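PDB 4EXR: putative lipoprotein from Clostridium difficile, which is of unknown function but carries two PepSY-type (peptidase propeptide and YPEB) domains and, as a probable lipoprotein, is likely to be anchored to the cell membrane. Local coordinates for residues A[54-66]-A[76-88]. Residues are numbered along the deposited sequence; the frame is centred on the assembly and turned at random. Where two conformers were deposited one is given.
With PO4 (phosphate ion), chain C.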
loop_
_atom_site.group_PDB
_atom_site.type_symbol
_atom_site.label_atom_id
_atom_site.label_comp_id
_atom_site.label_asym_id
_atom_site.label_seq_id
_atom_site.Cartn_x
_atom_site.Cartn_y
_atom_site.Cartn_z
ATOM N N SER A 54 -4.977 -7.534 13.620
ATOM C CA SER A 54 -6.328 -8.065 13.445
ATOM C C SER A 54 -6.313 -9.346 12.627
ATOM O O SER A 54 -5.348 -9.642 11.937
ATOM C CB SER A 54 -7.245 -7.037 12.786
ATOM O OG SER A 54 -6.874 -6.825 11.438
ATOM N N LEU A 55 -7.398 -10.100 12.738
ATOM C CA LEU A 55 -7.610 -11.280 11.927
ATOM C C LEU A 55 -9.004 -11.163 11.336
ATOM O O LEU A 55 -9.976 -10.935 12.057
ATOM C CB LEU A 55 -7.504 -12.541 12.784
ATOM C CG LEU A 55 -7.801 -13.868 12.054
ATOM C CD1 LEU A 55 -6.869 -14.077 10.859
ATOM C CD2 LEU A 55 -7.692 -15.014 13.036
ATOM N N GLU A 56 -9.100 -11.301 10.021
ATOM C CA GLU A 56 -10.395 -11.261 9.361
ATOM C C GLU A 56 -10.391 -12.177 8.151
ATOM O O GLU A 56 -9.337 -12.613 7.688
ATOM C CB GLU A 56 -10.724 -9.837 8.918
ATOM C CG GLU A 56 -9.820 -9.327 7.818
ATOM C CD GLU A 56 -9.827 -7.812 7.713
ATOM O OE1 GLU A 56 -10.696 -7.175 8.346
ATOM O OE2 GLU A 56 -8.957 -7.261 7.005
ATOM N N ARG A 57 -11.586 -12.477 7.652
ATOM C CA ARG A 57 -11.752 -13.260 6.437
ATOM C C ARG A 57 -11.626 -12.336 5.232
ATOM O O ARG A 57 -12.168 -11.231 5.231
ATOM C CB ARG A 57 -13.129 -13.933 6.440
ATOM C CG ARG A 57 -13.410 -14.865 5.257
ATOM C CD ARG A 57 -14.733 -15.610 5.462
ATOM N NE ARG A 57 -15.004 -16.606 4.423
ATOM C CZ ARG A 57 -15.876 -16.439 3.432
ATOM N NH1 ARG A 57 -16.567 -15.310 3.333
ATOM N NH2 ARG A 57 -16.059 -17.402 2.537
ATOM N N ASP A 58 -10.893 -12.780 4.216
ATOM C CA ASP A 58 -10.819 -12.042 2.960
ATOM C C ASP A 58 -11.048 -13.031 1.829
ATOM O O ASP A 58 -10.131 -13.757 1.443
ATOM C CB ASP A 58 -9.463 -11.352 2.803
ATOM C CG ASP A 58 -9.431 -10.370 1.631
ATOM O OD1 ASP A 58 -10.171 -10.568 0.641
ATOM O OD2 ASP A 58 -8.656 -9.392 1.700
ATOM N N LEU A 59 -12.273 -13.055 1.312
ATOM C CA LEU A 59 -12.698 -14.058 0.335
ATOM C C LEU A 59 -12.495 -15.467 0.881
ATOM O O LEU A 59 -13.170 -15.877 1.828
ATOM C CB LEU A 59 -11.969 -13.882 -1.003
ATOM C CG LEU A 59 -12.008 -12.469 -1.594
ATOM C CD1 LEU A 59 -11.213 -12.403 -2.888
ATOM C CD2 LEU A 59 -13.444 -12.012 -1.811
ATOM N N ASN A 60 -11.557 -16.203 0.292
ATOM C CA ASN A 60 -11.301 -17.575 0.714
ATOM C C ASN A 60 -10.019 -17.751 1.526
ATOM O O ASN A 60 -9.470 -18.856 1.600
ATOM C CB ASN A 60 -11.314 -18.518 -0.492
ATOM C CG ASN A 60 -12.717 -18.779 -1.011
ATOM O OD1 ASN A 60 -13.685 -18.768 -0.247
ATOM N ND2 ASN A 60 -12.834 -19.016 -2.313
ATOM N N LYS A 61 -9.559 -16.661 2.141
ATOM C CA LYS A 61 -8.386 -16.685 3.005
ATOM C C LYS A 61 -8.718 -16.052 4.356
ATOM O O LYS A 61 -9.584 -15.187 4.449
ATOM C CB LYS A 61 -7.249 -15.870 2.383
ATOM C CG LYS A 61 -6.584 -16.456 1.153
ATOM C CD LYS A 61 -5.669 -15.403 0.526
ATOM C CE LYS A 61 -4.708 -15.997 -0.502
ATOM N NZ LYS A 61 -3.474 -16.538 0.144
ATOM N N PHE A 62 -8.023 -16.477 5.404
ATOM C CA PHE A 62 -8.031 -15.718 6.644
ATOM C C PHE A 62 -6.694 -15.022 6.733
ATOM O O PHE A 62 -5.645 -15.601 6.419
ATOM C CB PHE A 62 -8.313 -16.606 7.851
ATOM C CG PHE A 62 -9.672 -17.239 7.810
ATOM C CD1 PHE A 62 -9.871 -18.441 7.144
ATOM C CD2 PHE A 62 -10.764 -16.606 8.385
ATOM C CE1 PHE A 62 -11.129 -19.019 7.083
ATOM C CE2 PHE A 62 -12.034 -17.188 8.326
ATOM C CZ PHE A 62 -12.210 -18.385 7.673
ATOM N N VAL A 63 -6.739 -13.762 7.136
ATOM C CA VAL A 63 -5.594 -12.888 6.975
ATOM C C VAL A 63 -5.350 -12.087 8.248
ATOM O O VAL A 63 -6.259 -11.434 8.757
ATOM C CB VAL A 63 -5.829 -11.916 5.778
ATOM C CG1 VAL A 63 -4.686 -10.917 5.633
ATOM C CG2 VAL A 63 -6.029 -12.707 4.472
ATOM N N TYR A 64 -4.122 -12.165 8.758
ATOM C CA TYR A 64 -3.651 -11.273 9.807
ATOM C C TYR A 64 -3.190 -9.985 9.171
ATOM O O TYR A 64 -2.463 -10.010 8.174
ATOM C CB TYR A 64 -2.439 -11.869 10.529
ATOM C CG TYR A 64 -2.730 -13.059 11.414
ATOM C CD1 TYR A 64 -3.417 -12.908 12.623
ATOM C CD2 TYR A 64 -2.274 -14.328 11.067
ATOM C CE1 TYR A 64 -3.670 -14.010 13.441
ATOM C CE2 TYR A 64 -2.515 -15.426 11.875
ATOM C CZ TYR A 64 -3.209 -15.269 13.052
ATOM O OH TYR A 64 -3.435 -16.378 13.840
ATOM N N THR A 65 -3.599 -8.857 9.746
ATOM C CA THR A 65 -3.026 -7.575 9.343
ATOM C C THR A 65 -2.276 -7.059 10.556
ATOM O O THR A 65 -2.852 -6.974 11.632
ATOM C CB THR A 65 -4.119 -6.575 8.907
ATOM O OG1 THR A 65 -4.853 -7.134 7.810
ATOM C CG2 THR A 65 -3.513 -5.209 8.480
ATOM N N VAL A 66 -0.985 -6.772 10.385
ATOM C CA VAL A 66 -0.149 -6.271 11.468
ATOM C C VAL A 66 0.338 -4.896 11.038
ATOM O O VAL A 66 0.894 -4.745 9.948
ATOM C CB VAL A 66 1.083 -7.163 11.710
ATOM C CG1 VAL A 66 1.790 -6.747 13.014
ATOM C CG2 VAL A 66 0.690 -8.642 11.756
ATOM N N LYS A 76 2.768 -1.889 7.216
ATOM C CA LYS A 76 1.600 -2.747 7.275
ATOM C C LYS A 76 1.885 -4.044 6.551
ATOM O O LYS A 76 2.355 -4.052 5.409
ATOM C CB LYS A 76 0.365 -2.070 6.685
ATOM C CG LYS A 76 -0.868 -2.973 6.711
ATOM C CD LYS A 76 -2.132 -2.245 6.302
ATOM C CE LYS A 76 -2.108 -1.871 4.839
ATOM N NZ LYS A 76 -3.425 -1.319 4.409
HETATM N N MSE A 77 1.640 -5.148 7.244
HETATM C CA MSE A 77 1.838 -6.448 6.623
HETATM C C MSE A 77 0.551 -7.240 6.698
HETATM O O MSE A 77 -0.158 -7.200 7.705
HETATM C CB MSE A 77 2.957 -7.239 7.302
HETATM C CG MSE A 77 4.344 -6.656 7.104
HETATM SE SE MSE A 77 5.715 -7.886 7.708
HETATM C CE MSE A 77 5.542 -9.254 6.340
ATOM N N LYS A 78 0.259 -7.954 5.628
ATOM C CA LYS A 78 -0.836 -8.926 5.638
ATOM C C LYS A 78 -0.247 -10.310 5.449
ATOM O O LYS A 78 0.572 -10.524 4.560
ATOM C CB LYS A 78 -1.870 -8.623 4.558
ATOM C CG LYS A 78 -2.693 -7.367 4.836
ATOM C CD LYS A 78 -3.742 -7.168 3.752
ATOM C CE LYS A 78 -4.648 -5.995 4.083
ATOM N NZ LYS A 78 -5.336 -5.490 2.859
ATOM N N ILE A 79 -0.662 -11.230 6.312
ATOM C CA ILE A 79 -0.116 -12.576 6.352
ATOM C C ILE A 79 -1.260 -13.579 6.350
ATOM O O ILE A 79 -2.180 -13.480 7.168
ATOM C CB ILE A 79 0.725 -12.772 7.643
ATOM C CG1 ILE A 79 1.920 -11.812 7.655
ATOM C CG2 ILE A 79 1.208 -14.209 7.750
ATOM C CD1 ILE A 79 2.384 -11.448 9.052
ATOM N N ASP A 80 -1.220 -14.534 5.421
ATOM C CA ASP A 80 -2.195 -15.629 5.407
ATOM C C ASP A 80 -2.108 -16.439 6.699
ATOM O O ASP A 80 -1.039 -16.929 7.064
ATOM C CB ASP A 80 -1.942 -16.534 4.197
ATOM C CG ASP A 80 -3.044 -17.585 3.993
ATOM O OD1 ASP A 80 -3.357 -18.352 4.927
ATOM O OD2 ASP A 80 -3.590 -17.647 2.873
ATOM N N ALA A 81 -3.239 -16.577 7.383
ATOM C CA ALA A 81 -3.281 -17.171 8.724
ATOM C C ALA A 81 -3.152 -18.697 8.688
ATOM O O ALA A 81 -3.098 -19.346 9.725
ATOM C CB ALA A 81 -4.559 -16.782 9.430
ATOM N N ASN A 82 -3.107 -19.259 7.492
ATOM C CA ASN A 82 -2.912 -20.700 7.352
ATOM C C ASN A 82 -1.617 -21.069 6.639
ATOM O O ASN A 82 -0.972 -22.056 6.988
ATOM C CB ASN A 82 -4.126 -21.351 6.679
ATOM C CG ASN A 82 -5.327 -21.392 7.600
ATOM O OD1 ASN A 82 -5.293 -22.053 8.640
ATOM N ND2 ASN A 82 -6.385 -20.675 7.238
ATOM N N THR A 83 -1.223 -20.261 5.661
ATOM C CA THR A 83 -0.066 -20.600 4.836
ATOM C C THR A 83 1.172 -19.794 5.182
ATOM O O THR A 83 2.278 -20.154 4.779
ATOM C CB THR A 83 -0.368 -20.418 3.341
ATOM O OG1 THR A 83 -0.485 -19.023 3.044
ATOM C CG2 THR A 83 -1.669 -21.135 2.963
ATOM N N LYS A 84 0.977 -18.696 5.914
ATOM C CA LYS A 84 2.065 -17.809 6.313
ATOM C C LYS A 84 2.599 -16.954 5.152
ATOM O O LYS A 84 3.565 -16.209 5.325
ATOM C CB LYS A 84 3.194 -18.598 6.992
ATOM C CG LYS A 84 3.902 -17.884 8.120
ATOM C CD LYS A 84 5.243 -18.547 8.433
ATOM C CE LYS A 84 5.068 -19.923 9.050
ATOM N NZ LYS A 84 4.659 -19.848 10.482
ATOM N N ASP A 85 1.969 -17.052 3.980
ATOM C CA ASP A 85 2.341 -16.211 2.833
ATOM C C ASP A 85 2.141 -14.731 3.160
ATOM O O ASP A 85 1.108 -14.355 3.707
ATOM C CB ASP A 85 1.455 -16.509 1.632
ATOM C CG ASP A 85 1.677 -17.897 1.064
ATOM O OD1 ASP A 85 2.841 -18.362 1.051
ATOM O OD2 ASP A 85 0.676 -18.520 0.635
ATOM N N VAL A 86 3.112 -13.899 2.792
ATOM C CA VAL A 86 2.984 -12.449 2.927
ATOM C C VAL A 86 2.173 -11.926 1.744
ATOM O O VAL A 86 2.605 -12.020 0.609
ATOM C CB VAL A 86 4.367 -11.771 2.964
ATOM C CG1 VAL A 86 4.231 -10.225 3.033
ATOM C CG2 VAL A 86 5.169 -12.286 4.148
ATOM N N LEU A 87 0.980 -11.409 2.008
ATOM C CA LEU A 87 0.090 -10.949 0.944
ATOM C C LEU A 87 0.285 -9.457 0.646
ATOM O O LEU A 87 -0.007 -8.974 -0.444
ATOM C CB LEU A 87 -1.349 -11.172 1.368
ATOM C CG LEU A 87 -1.623 -12.641 1.711
ATOM C CD1 LEU A 87 -3.051 -12.813 2.178
ATOM C CD2 LEU A 87 -1.308 -13.526 0.504
ATOM N N GLU A 88 0.751 -8.731 1.641
ATOM C CA GLU A 88 1.066 -7.321 1.456
ATOM C C GLU A 88 2.176 -6.929 2.412
ATOM O O GLU A 88 2.222 -7.405 3.541
ATOM C CB GLU A 88 -0.163 -6.432 1.670
ATOM C CG GLU A 88 0.144 -4.944 1.446
ATOM C CD GLU A 88 -1.043 -4.017 1.651
ATOM O OE1 GLU A 88 -2.103 -4.468 2.124
ATOM O OE2 GLU A 88 -0.904 -2.814 1.341
HETATM P P PO4 C . -3.903 -0.665 0.808
HETATM O O1 PO4 C . -5.365 -0.859 1.133
HETATM O O2 PO4 C . -3.583 -1.358 -0.496
HETATM O O3 PO4 C . -3.592 0.806 0.701
HETATM O O4 PO4 C . -3.080 -1.279 1.899
HETATM O O HOH W 1 -6.297 -18.683 5.057
#
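Tyr64 and Ile79 face each other as a hydrogen-bonded pair in the antiparallel beta hairpin formed by strands 61-69 and 73-80, within the first PepSY-family region. Tyr64 N reaches Ile79 O at 2.8 Å and Ile79 N returns to Tyr64 O; the Val66-Met77 pair repeats the exchange. Tyr64, Val66, Ile79 and the selenomethionine Met77 share one sheet face, where helix 34-44 packs on Tyr64 and Val66. The Tyr64 ring, its CG anti to the carbonyl carbon (chi1 -71°), leans back toward the start of its strand and toward Ala81, whose CB lies 3.5 Å from Tyr64 CE2. Leu55 CD1 sits over one face of this ring, offset toward the rim, and also touches Ala81 CB, so the ring and both methyls meet one another. Beyond the ring, Tyr64 OH is hydrogen-bonded to Val32 O.

Val63, Thr65, Lys78 and Asp80 occupy the other face. Thr65 and Lys78 run side by side, with Thr65 OG1 against the aliphatic chain of Lys78, while Val63 presents CG1 to Lys78 CB and CG2 to Leu87 CD1, 3.8 Å away. Leu87 and Glu88 together face Lys78 in a classic beta bulge. Lys61 crosses Asp80 at about a right angle, and the bend at its chi4 (-85°) turns NZ to the anti lone pair of Asp80 OD2 in a 2.9 Å salt bridge.

The other carboxylate oxygen organises the turn after the strand: Asp80 OD1 accepts from Asn82 N nearly along its C-O axis and from Thr83 N well above the carboxylate plane, an Asx turn extended to an Asx motif. A water fastens this turn to the neighbouring strand, accepting from Phe62 N at 2.8 Å and from Asn82 ND2 while donating to Asp80 OD1 at 3.0 Å.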